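Local coordinates for protein rhamnosidase B (Bacillus sp., PDB 2OKX) that probably hydrolyses terminal alpha-L-rhamnose residues from glycosides, as a family 78 glycoside hydrolase, at residues V533-S538 with I552-T557; E743-Y748 with D760-Q765; C25-F30 with P166-G171. All blocks are in the same frame, centred on the assembly; numbering follows the deposited sequence. Where two conformers were deposited one is given.

Interaction 1 of 3, residues V533-S538 with I552-T557; sequences VAEQGS and ISRHTT
The carboxylate of Glu535 lies flat over one face of the Arg554 guanidinium, a stacked acid-base pair that joins the loop between strands 520-528 and 538-541 to helix 544-559, a helix in the six-hairpin glycosidase region and probably part of its alpha barrel. The two planes are only 5° apart, with Glu535 OE1 over the centre of the guanidinium, 3.5 Å from Arg554 CZ. Glu535 OE2 stands 3.6 Å from Arg554 NH2, above the guanidinium rather than beside it, which makes the attraction electrostatic and not a directed hydrogen bond. The aliphatic part of the acid joins in, with Glu535 CG 3.5 Å from Arg554 NH2. Glu535 reaches over as an extended chain, while Arg554 leaves the helix with CG anti to the backbone N (chi1 -165°) and then bends at chi2 and chi3, so that the two side chains cross at about a right angle. Each charge has a second mate on the helix: Glu535 OE1 pairs with Arg558 and Arg554 NH1 with Glu551, and these opposite charges side by side would probably favour the ionised forms. Glu535 is also the centre of an inverse gamma turn. Gly537 O faces the same arginine without a direct bond; two waters bridge them, each donating a hydrogen bond to Gly537 O and accepting one from Arg554 NH2. Val590 of helix 577-590 touches Arg554 as well. Further along the helix, the hydroxyls of Thr556 and Thr557 fold back on the carbonyls one turn earlier, and that of Thr556 also bonds Cys839 N. Thr556 OG1 meets Ile552 O at 2.6 Å, from the face of the carbonyl plane opposite to that used by Thr556 N.

Interaction 2 of 3, residues E743-Y748 with D760-Q765; sequences EEKRAY and DVYSMQ
A lysine lies on a tyrosine here by its carbon chain: the methylenes of Lys745 cross one face of the Tyr762 ring at about a right angle, and no direct hydrogen bond links the two segments. Lys745 CG makes the CH-pi contact, 3.7 Å from the centroid of the Tyr762 ring and 24° off its normal, displaced toward the CE2-CZ side. Lys745 CB rests 3.7 Å from Tyr762 CZ, and Lys745 CE is still 4.0 Å from Tyr762 CE2. A first torsion well away from a staggered position (chi1 -107°), followed by bends at chi2 and chi4, lays the chain across the ring. Elsewhere the ring meets main chain: Tyr748 O approaches Tyr762 CD1 at the edge, 3.6 Å away and near the ring plane, while the Ala747 methyl adds a looser apolar contact. The Tyr748 side chain leaves in the other direction, its hydroxyl bonded to Asn737 and its ring edge-to-face with Trp741. The polar link is a water that donates to Tyr748 O (2.7 Å) and accepts from Ser763 N (3.1 Å); Gln767 gives Tyr748 O a second donor. Ser763 sits at the N-cap of helix 764-772, where its hydroxyl caps a backbone N and also bonds Asp750. Arg746, with positive phi (52°), and Ala747 are both opposed to Asp742. Segment 743-748 is thus the turn and second-strand start of a beta-hairpin, strands 741-742 and 747-752, on which Tyr762 packs from the lead-in to helix 764-772, and the hairpin's turn is flanked by a classic G1 beta bulge.

Interaction 3 of 3, residues C25-F30 with P166-G171; sequences CFRGSF and PAFDDG
Arg27 reaches from strand 22-31 to Asp170, tying an inner strand of the seven-stranded antiparallel sheet to the loop that leads into another of its strands, 174-181; the domain is a beta-sandwich of the galactose-binding-like clan. Arg27 NE donates to Asp170 OD2 at 3.0 Å, fairly straight at 156°, in a salt bridge. The acceptor lies in the guanidinium plane, yet the nitrogen meets the oxygen from above the carboxylate, 58° out of its plane. Arg27 NH1 is held by two carbonyls, those of Trp163 and Leu165, and NH2 also has a hydrogen-bonded partner just beyond the segments. Phe168 O is 3.3 Å from Arg27 NH2 but badly angled for a bond, and Pro166 O, at the guanidinium edge, accepts from Arg87. The Phe168 methylene lies over one face, offset toward its rim, CB 3.7 Å from Arg27 NH1, while the phenyl ring presents its edge to Arg27 NE. A bend at chi3 (58°) turns the guanidinium toward Asp170 and the loop carbonyls. A methionine in its place would probably leave the Asp170 carboxylate without its countercharge and the carbonyls of Trp163 and Leu165 without these donors. Asp170 OD2 also accepts from a water at 2.5 Å, which donates weakly to Arg27 O. Next door the loop contains an Asx turn, Gly171 N donating to Asp169 OD1 at 3.1 Å.

The three contacts lie in series along the chain and none touches another. Interactions 1 and 2 both belong to the helical glycosidase domain, their centres 38 Å apart and their nearest atoms about 19 Å apart: the first ties the loop before strand 538-541 to helix 544-559, the second packs a hairpin turn against the lead-in to helix 764-772. Interaction 3 is in the N-terminal beta-sandwich, its centre 42 Å from interaction 1 and 69 Å from interaction 2, on the opposite side of the chain's centre from the latter. Interactions 1 and 3 both rest on an arginine-acid pair, and in each the acid's side chain (Glu535, Asp170) is about 5 Å from a glycerol, probably from the crystallisation liquor.

Interaction 1 of 3, residues V533-S538 with I552-T557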
loop_
_atom_site.group_PDB
_atom_site.type_symbol
_atom_site.label_atom_id
_atom_site.label_comp_id
_atom_site.label_asym_id
_atom_site.label_seq_id
_atom_site.Cartn_x
_atom_site.Cartn_y
_atom_site.Cartn_z
ATOM N N VAL A 533 -0.586 18.394 -0.692
ATOM C CA VAL A 533 -0.020 18.806 -1.970
ATOM C C VAL A 533 -0.972 19.737 -2.707
ATOM O O VAL A 533 -2.191 19.549 -2.678
ATOM C CB VAL A 533 0.262 17.591 -2.895
ATOM C CG1 VAL A 533 1.360 16.727 -2.309
ATOM C CG2 VAL A 533 -1.018 16.778 -3.089
ATOM N N ALA A 534 -0.410 20.752 -3.352
ATOM C CA ALA A 534 -1.193 21.691 -4.138
ATOM C C ALA A 534 -0.723 21.481 -5.576
ATOM O O ALA A 534 0.410 21.065 -5.805
ATOM C CB ALA A 534 -0.931 23.127 -3.686
ATOM N N GLU A 535 -1.590 21.755 -6.542
ATOM C CA GLU A 535 -1.233 21.550 -7.938
ATOM C C GLU A 535 -0.343 22.662 -8.468
ATOM O O GLU A 535 -0.680 23.346 -9.435
ATOM C CB GLU A 535 -2.516 21.393 -8.764
ATOM C CG GLU A 535 -3.278 20.126 -8.353
ATOM C CD GLU A 535 -4.513 19.822 -9.195
ATOM O OE1 GLU A 535 -5.048 18.708 -9.045
ATOM O OE2 GLU A 535 -4.957 20.675 -9.986
ATOM N N GLN A 536 0.820 22.811 -7.832
ATOM C CA GLN A 536 1.780 23.851 -8.186
ATOM C C GLN A 536 2.565 23.582 -9.456
ATOM O O GLN A 536 3.158 24.496 -10.027
ATOM C CB GLN A 536 2.738 24.092 -7.016
ATOM C CG GLN A 536 2.016 24.574 -5.763
ATOM C CD GLN A 536 1.176 25.816 -6.018
ATOM O OE1 GLN A 536 1.695 26.861 -6.437
ATOM N NE2 GLN A 536 -0.125 25.710 -5.774
ATOM N N GLY A 537 2.587 22.329 -9.891
ATOM C CA GLY A 537 3.291 22.005 -11.117
ATOM C C GLY A 537 2.262 21.759 -12.202
ATOM O O GLY A 537 1.098 21.492 -11.899
ATOM N N SER A 538 2.665 21.855 -13.463
ATOM C CA SER A 538 1.721 21.610 -14.544
ATOM C C SER A 538 2.388 21.316 -15.875
ATOM O O SER A 538 3.583 21.572 -16.070
ATOM C CB SER A 538 0.764 22.802 -14.714
ATOM O OG SER A 538 1.448 23.976 -15.116
ATOM N N ILE A 552 -3.264 11.548 -15.271
ATOM C CA ILE A 552 -3.358 10.366 -14.420
ATOM C C ILE A 552 -2.064 10.127 -13.647
ATOM O O ILE A 552 -2.088 9.567 -12.550
ATOM C CB ILE A 552 -3.754 9.085 -15.211
ATOM C CG1 ILE A 552 -2.676 8.702 -16.220
ATOM C CG2 ILE A 552 -5.087 9.310 -15.906
ATOM C CD1 ILE A 552 -2.943 7.351 -16.888
ATOM N N SER A 553 -0.936 10.562 -14.203
ATOM C CA SER A 553 0.340 10.400 -13.513
ATOM C C SER A 553 0.350 11.276 -12.261
ATOM O O SER A 553 0.841 10.874 -11.207
ATOM C CB SER A 553 1.510 10.795 -14.427
ATOM O OG SER A 553 1.663 9.878 -15.502
ATOM N N ARG A 554 -0.195 12.482 -12.384
ATOM C CA ARG A 554 -0.255 13.410 -11.261
ATOM C C ARG A 554 -1.198 12.848 -10.188
ATOM O O ARG A 554 -0.888 12.872 -8.996
ATOM C CB ARG A 554 -0.768 14.772 -11.747
ATOM C CG ARG A 554 -0.562 15.946 -10.789
ATOM C CD ARG A 554 -1.871 16.471 -10.204
ATOM N NE ARG A 554 -2.887 16.810 -11.208
ATOM C CZ ARG A 554 -3.031 17.990 -11.807
ATOM N NH1 ARG A 554 -4.003 18.157 -12.696
ATOM N NH2 ARG A 554 -2.227 19.008 -11.528
ATOM N N HIS A 555 -2.352 12.347 -10.612
ATOM C CA HIS A 555 -3.313 11.804 -9.656
ATOM C C HIS A 555 -2.754 10.581 -8.928
ATOM O O HIS A 555 -2.943 10.426 -7.722
ATOM C CB HIS A 555 -4.623 11.440 -10.356
ATOM C CG HIS A 555 -5.736 11.130 -9.407
ATOM N ND1 HIS A 555 -6.134 12.008 -8.422
ATOM C CD2 HIS A 555 -6.519 10.033 -9.274
ATOM C CE1 HIS A 555 -7.114 11.464 -7.721
ATOM N NE2 HIS A 555 -7.367 10.267 -8.218
ATOM N N THR A 556 -2.060 9.716 -9.659
ATOM C CA THR A 556 -1.477 8.516 -9.064
ATOM C C THR A 556 -0.486 8.901 -7.962
ATOM O O THR A 556 -0.467 8.310 -6.883
ATOM C CB THR A 556 -0.717 7.685 -10.113
ATOM O OG1 THR A 556 -1.592 7.368 -11.200
ATOM C CG2 THR A 556 -0.190 6.388 -9.489
ATOM N N THR A 557 0.340 9.897 -8.255
ATOM C CA THR A 557 1.348 10.363 -7.309
ATOM C C THR A 557 0.694 10.913 -6.051
ATOM O O THR A 557 1.131 10.625 -4.942
ATOM C CB THR A 557 2.232 11.437 -7.966
ATOM O OG1 THR A 557 2.813 10.889 -9.156
ATOM C CG2 THR A 557 3.352 11.880 -7.014
HETATM O O HOH W 1 0.098 19.689 -10.121
HETATM O O HOH W 2 -1.896 21.408 -13.220
#

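Interaction 2 of 3, residues E743-Y748 with D760-Q765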
loop_
_atom_site.group_PDB
_atom_site.type_symbol
_atom_site.label_atom_id
_atom_site.label_comp_id
_atom_site.label_asym_id
_atom_site.label_seq_id
_atom_site.Cartn_x
_atom_site.Cartn_y
_atom_site.Cartn_z
ATOM N N GLU A 743 29.533 -12.319 -26.698
ATOM C CA GLU A 743 29.943 -11.828 -28.009
ATOM C C GLU A 743 28.973 -12.182 -29.130
ATOM O O GLU A 743 28.637 -11.332 -29.953
ATOM C CB GLU A 743 31.337 -12.356 -28.356
ATOM C CG GLU A 743 32.441 -11.814 -27.461
ATOM C CD GLU A 743 32.616 -10.311 -27.588
ATOM O OE1 GLU A 743 33.438 -9.744 -26.835
ATOM O OE2 GLU A 743 31.939 -9.693 -28.441
ATOM N N GLU A 744 28.526 -13.433 -29.165
ATOM C CA GLU A 744 27.601 -13.877 -30.204
ATOM C C GLU A 744 26.289 -13.093 -30.196
ATOM O O GLU A 744 25.790 -12.697 -31.248
ATOM C CB GLU A 744 27.303 -15.372 -30.050
ATOM C CG GLU A 744 26.302 -15.904 -31.070
ATOM C CD GLU A 744 25.994 -17.380 -30.887
ATOM O OE1 GLU A 744 26.919 -18.209 -31.041
ATOM O OE2 GLU A 744 24.826 -17.712 -30.589
ATOM N N LYS A 745 25.733 -12.874 -29.008
ATOM C CA LYS A 745 24.477 -12.141 -28.870
ATOM C C LYS A 745 24.682 -10.631 -28.797
ATOM O O LYS A 745 23.747 -9.861 -29.008
ATOM C CB LYS A 745 23.732 -12.604 -27.614
ATOM C CG LYS A 745 22.511 -13.471 -27.882
ATOM C CD LYS A 745 22.875 -14.771 -28.576
ATOM C CE LYS A 745 21.654 -15.670 -28.718
ATOM N NZ LYS A 745 20.549 -14.999 -29.461
ATOM N N ARG A 746 25.910 -10.215 -28.505
ATOM C CA ARG A 746 26.235 -8.798 -28.379
ATOM C C ARG A 746 25.262 -8.139 -27.403
ATOM O O ARG A 746 24.526 -7.218 -27.758
ATOM C CB ARG A 746 26.164 -8.105 -29.744
ATOM C CG ARG A 746 27.059 -8.735 -30.800
ATOM C CD ARG A 746 27.733 -7.681 -31.663
ATOM N NE ARG A 746 26.775 -6.817 -32.344
ATOM C CZ ARG A 746 27.117 -5.768 -33.085
ATOM N NH1 ARG A 746 26.182 -5.033 -33.670
ATOM N NH2 ARG A 746 28.396 -5.452 -33.240
ATOM N N ALA A 747 25.271 -8.634 -26.168
ATOM C CA ALA A 747 24.407 -8.133 -25.105
ATOM C C ALA A 747 24.789 -8.833 -23.809
ATOM O O ALA A 747 25.412 -9.896 -23.834
ATOM C CB ALA A 747 22.948 -8.415 -25.438
ATOM N N TYR A 748 24.422 -8.240 -22.677
ATOM C CA TYR A 748 24.735 -8.838 -21.386
ATOM C C TYR A 748 23.720 -9.918 -21.042
ATOM O O TYR A 748 22.528 -9.774 -21.323
ATOM C CB TYR A 748 24.737 -7.781 -20.280
ATOM C CG TYR A 748 25.716 -6.655 -20.501
ATOM C CD1 TYR A 748 25.413 -5.596 -21.357
ATOM C CD2 TYR A 748 26.951 -6.648 -19.853
ATOM C CE1 TYR A 748 26.314 -4.555 -21.559
ATOM C CE2 TYR A 748 27.860 -5.615 -20.050
ATOM C CZ TYR A 748 27.536 -4.572 -20.902
ATOM O OH TYR A 748 28.434 -3.546 -21.092
ATOM N N ASP A 760 20.902 -18.122 -20.576
ATOM C CA ASP A 760 20.773 -18.016 -22.021
ATOM C C ASP A 760 19.588 -17.097 -22.305
ATOM O O ASP A 760 19.119 -16.983 -23.441
ATOM C CB ASP A 760 20.529 -19.394 -22.636
ATOM C CG ASP A 760 19.197 -19.985 -22.227
ATOM O OD1 ASP A 760 18.915 -20.040 -21.010
ATOM O OD2 ASP A 760 18.435 -20.400 -23.127
ATOM N N VAL A 761 19.111 -16.444 -21.249
ATOM C CA VAL A 761 17.986 -15.527 -21.349
ATOM C C VAL A 761 18.486 -14.089 -21.500
ATOM O O VAL A 761 19.346 -13.638 -20.745
ATOM C CB VAL A 761 17.079 -15.627 -20.094
ATOM C CG1 VAL A 761 15.939 -14.619 -20.181
ATOM C CG2 VAL A 761 16.524 -17.040 -19.970
ATOM N N TYR A 762 17.945 -13.382 -22.487
ATOM C CA TYR A 762 18.322 -11.996 -22.742
ATOM C C TYR A 762 17.103 -11.090 -22.624
ATOM O O TYR A 762 16.046 -11.371 -23.194
ATOM C CB TYR A 762 18.938 -11.877 -24.134
ATOM C CG TYR A 762 20.235 -12.639 -24.263
ATOM C CD1 TYR A 762 21.433 -12.094 -23.803
ATOM C CD2 TYR A 762 20.257 -13.928 -24.793
ATOM C CE1 TYR A 762 22.623 -12.813 -23.866
ATOM C CE2 TYR A 762 21.444 -14.661 -24.860
ATOM C CZ TYR A 762 22.621 -14.097 -24.393
ATOM O OH TYR A 762 23.792 -14.818 -24.447
ATOM N N SER A 763 17.256 -9.999 -21.882
ATOM C CA SER A 763 16.152 -9.070 -21.675
ATOM C C SER A 763 16.524 -7.627 -21.981
ATOM O O SER A 763 17.690 -7.241 -21.916
ATOM C CB SER A 763 15.672 -9.160 -20.227
ATOM O OG SER A 763 16.702 -8.757 -19.340
ATOM N N MET A 764 15.518 -6.832 -22.324
ATOM C CA MET A 764 15.733 -5.419 -22.604
ATOM C C MET A 764 16.175 -4.747 -21.313
ATOM O O MET A 764 17.013 -3.844 -21.324
ATOM C CB MET A 764 14.440 -4.770 -23.090
ATOM C CG MET A 764 14.154 -4.985 -24.560
ATOM S SD MET A 764 15.479 -4.272 -25.552
ATOM C CE MET A 764 15.312 -2.534 -25.136
ATOM N N GLN A 765 15.603 -5.209 -20.202
ATOM C CA GLN A 765 15.898 -4.664 -18.884
ATOM C C GLN A 765 17.389 -4.594 -18.567
ATOM O O GLN A 765 17.915 -3.536 -18.220
ATOM C CB GLN A 765 15.187 -5.488 -17.799
ATOM C CG GLN A 765 13.660 -5.332 -17.743
ATOM C CD GLN A 765 12.906 -6.259 -18.686
ATOM O OE1 GLN A 765 11.694 -6.441 -18.550
ATOM N NE2 GLN A 765 13.614 -6.844 -19.644
HETATM O O HOH W 3 20.001 -9.842 -20.436
#

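Interaction 3 of 3, residues C25-F30 with P166-G171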
loop_
_atom_site.group_PDB
_atom_site.type_symbol
_atom_site.label_atom_id
_atom_site.label_comp_id
_atom_site.label_asym_id
_atom_site.label_seq_id
_atom_site.Cartn_x
_atom_site.Cartn_y
_atom_site.Cartn_z
ATOM N N CYS A 25 -11.647 3.463 23.473
ATOM C CA CYS A 25 -11.935 4.879 23.689
ATOM C C CYS A 25 -11.316 5.410 24.976
ATOM O O CYS A 25 -11.225 4.698 25.976
ATOM C CB CYS A 25 -13.447 5.105 23.766
ATOM S SG CYS A 25 -14.399 4.486 22.367
ATOM N N PHE A 26 -10.900 6.674 24.940
ATOM C CA PHE A 26 -10.324 7.336 26.103
ATOM C C PHE A 26 -10.944 8.722 26.238
ATOM O O PHE A 26 -11.201 9.395 25.238
ATOM C CB PHE A 26 -8.803 7.472 25.974
ATOM C CG PHE A 26 -8.067 6.162 26.004
ATOM C CD1 PHE A 26 -7.877 5.425 24.838
ATOM C CD2 PHE A 26 -7.574 5.659 27.204
ATOM C CE1 PHE A 26 -7.206 4.206 24.866
ATOM C CE2 PHE A 26 -6.901 4.441 27.247
ATOM C CZ PHE A 26 -6.717 3.712 26.075
ATOM N N ARG A 27 -11.194 9.137 27.476
ATOM C CA ARG A 27 -11.772 10.446 27.753
ATOM C C ARG A 27 -11.033 11.122 28.898
ATOM O O ARG A 27 -10.738 10.500 29.920
ATOM C CB ARG A 27 -13.258 10.330 28.109
ATOM C CG ARG A 27 -14.183 10.077 26.921
ATOM C CD ARG A 27 -15.616 9.862 27.383
ATOM N NE ARG A 27 -16.124 11.004 28.138
ATOM C CZ ARG A 27 -16.619 12.109 27.591
ATOM N NH1 ARG A 27 -16.683 12.231 26.271
ATOM N NH2 ARG A 27 -17.044 13.099 28.366
ATOM N N GLY A 28 -10.730 12.399 28.710
ATOM C CA GLY A 28 -10.038 13.164 29.726
ATOM C C GLY A 28 -10.576 14.579 29.711
ATOM O O GLY A 28 -10.806 15.147 28.644
ATOM N N SER A 29 -10.795 15.149 30.889
ATOM C CA SER A 29 -11.310 16.505 30.979
ATOM C C SER A 29 -10.403 17.368 31.831
ATOM O O SER A 29 -9.585 16.865 32.600
ATOM C CB SER A 29 -12.720 16.504 31.573
ATOM O OG SER A 29 -13.629 15.818 30.730
ATOM N N PHE A 30 -10.548 18.677 31.680
ATOM C CA PHE A 30 -9.758 19.631 32.439
ATOM C C PHE A 30 -10.388 21.011 32.316
ATOM O O PHE A 30 -11.128 21.286 31.371
ATOM C CB PHE A 30 -8.317 19.682 31.919
ATOM C CG PHE A 30 -8.189 20.255 30.534
ATOM C CD1 PHE A 30 -8.538 19.502 29.419
ATOM C CD2 PHE A 30 -7.725 21.553 30.349
ATOM C CE1 PHE A 30 -8.427 20.032 28.136
ATOM C CE2 PHE A 30 -7.611 22.094 29.069
ATOM C CZ PHE A 30 -7.962 21.330 27.961
ATOM N N PRO A 166 -18.449 16.392 24.844
ATOM C CA PRO A 166 -18.197 16.988 26.160
ATOM C C PRO A 166 -19.246 16.647 27.219
ATOM O O PRO A 166 -18.913 16.424 28.383
ATOM C CB PRO A 166 -18.159 18.483 25.853
ATOM C CG PRO A 166 -17.581 18.518 24.471
ATOM C CD PRO A 166 -18.346 17.411 23.784
ATOM N N ALA A 167 -20.509 16.603 26.811
ATOM C CA ALA A 167 -21.600 16.317 27.737
ATOM C C ALA A 167 -21.866 14.829 27.962
ATOM O O ALA A 167 -22.783 14.464 28.700
ATOM C CB ALA A 167 -22.871 16.999 27.253
ATOM N N PHE A 168 -21.074 13.970 27.332
ATOM C CA PHE A 168 -21.267 12.534 27.489
ATOM C C PHE A 168 -20.996 12.093 28.924
ATOM O O PHE A 168 -20.041 12.542 29.553
ATOM C CB PHE A 168 -20.357 11.762 26.528
ATOM C CG PHE A 168 -20.527 10.270 26.602
ATOM C CD1 PHE A 168 -19.647 9.490 27.346
ATOM C CD2 PHE A 168 -21.585 9.647 25.950
ATOM C CE1 PHE A 168 -19.818 8.110 27.439
ATOM C CE2 PHE A 168 -21.768 8.266 26.038
ATOM C CZ PHE A 168 -20.882 7.497 26.785
ATOM N N ASP A 169 -21.846 11.212 29.435
ATOM C CA ASP A 169 -21.694 10.707 30.794
ATOM C C ASP A 169 -20.882 9.413 30.818
ATOM O O ASP A 169 -21.383 8.344 30.473
ATOM C CB ASP A 169 -23.073 10.482 31.424
ATOM C CG ASP A 169 -23.001 9.696 32.719
ATOM O OD1 ASP A 169 -22.056 9.919 33.504
ATOM O OD2 ASP A 169 -23.900 8.859 32.952
ATOM N N ASP A 170 -19.624 9.523 31.229
ATOM C CA ASP A 170 -18.734 8.372 31.295
ATOM C C ASP A 170 -18.511 7.930 32.738
ATOM O O ASP A 170 -17.505 7.297 33.054
ATOM C CB ASP A 170 -17.389 8.716 30.651
ATOM C CG ASP A 170 -16.683 9.861 31.352
ATOM O OD1 ASP A 170 -17.250 10.410 32.322
ATOM O OD2 ASP A 170 -15.561 10.216 30.934
ATOM N N GLY A 171 -19.459 8.266 33.608
ATOM C CA GLY A 171 -19.343 7.896 35.006
ATOM C C GLY A 171 -19.165 6.404 35.222
ATOM O O GLY A 171 -18.482 5.988 36.158
HETATM O O HOH W 4 -13.487 11.445 31.600
#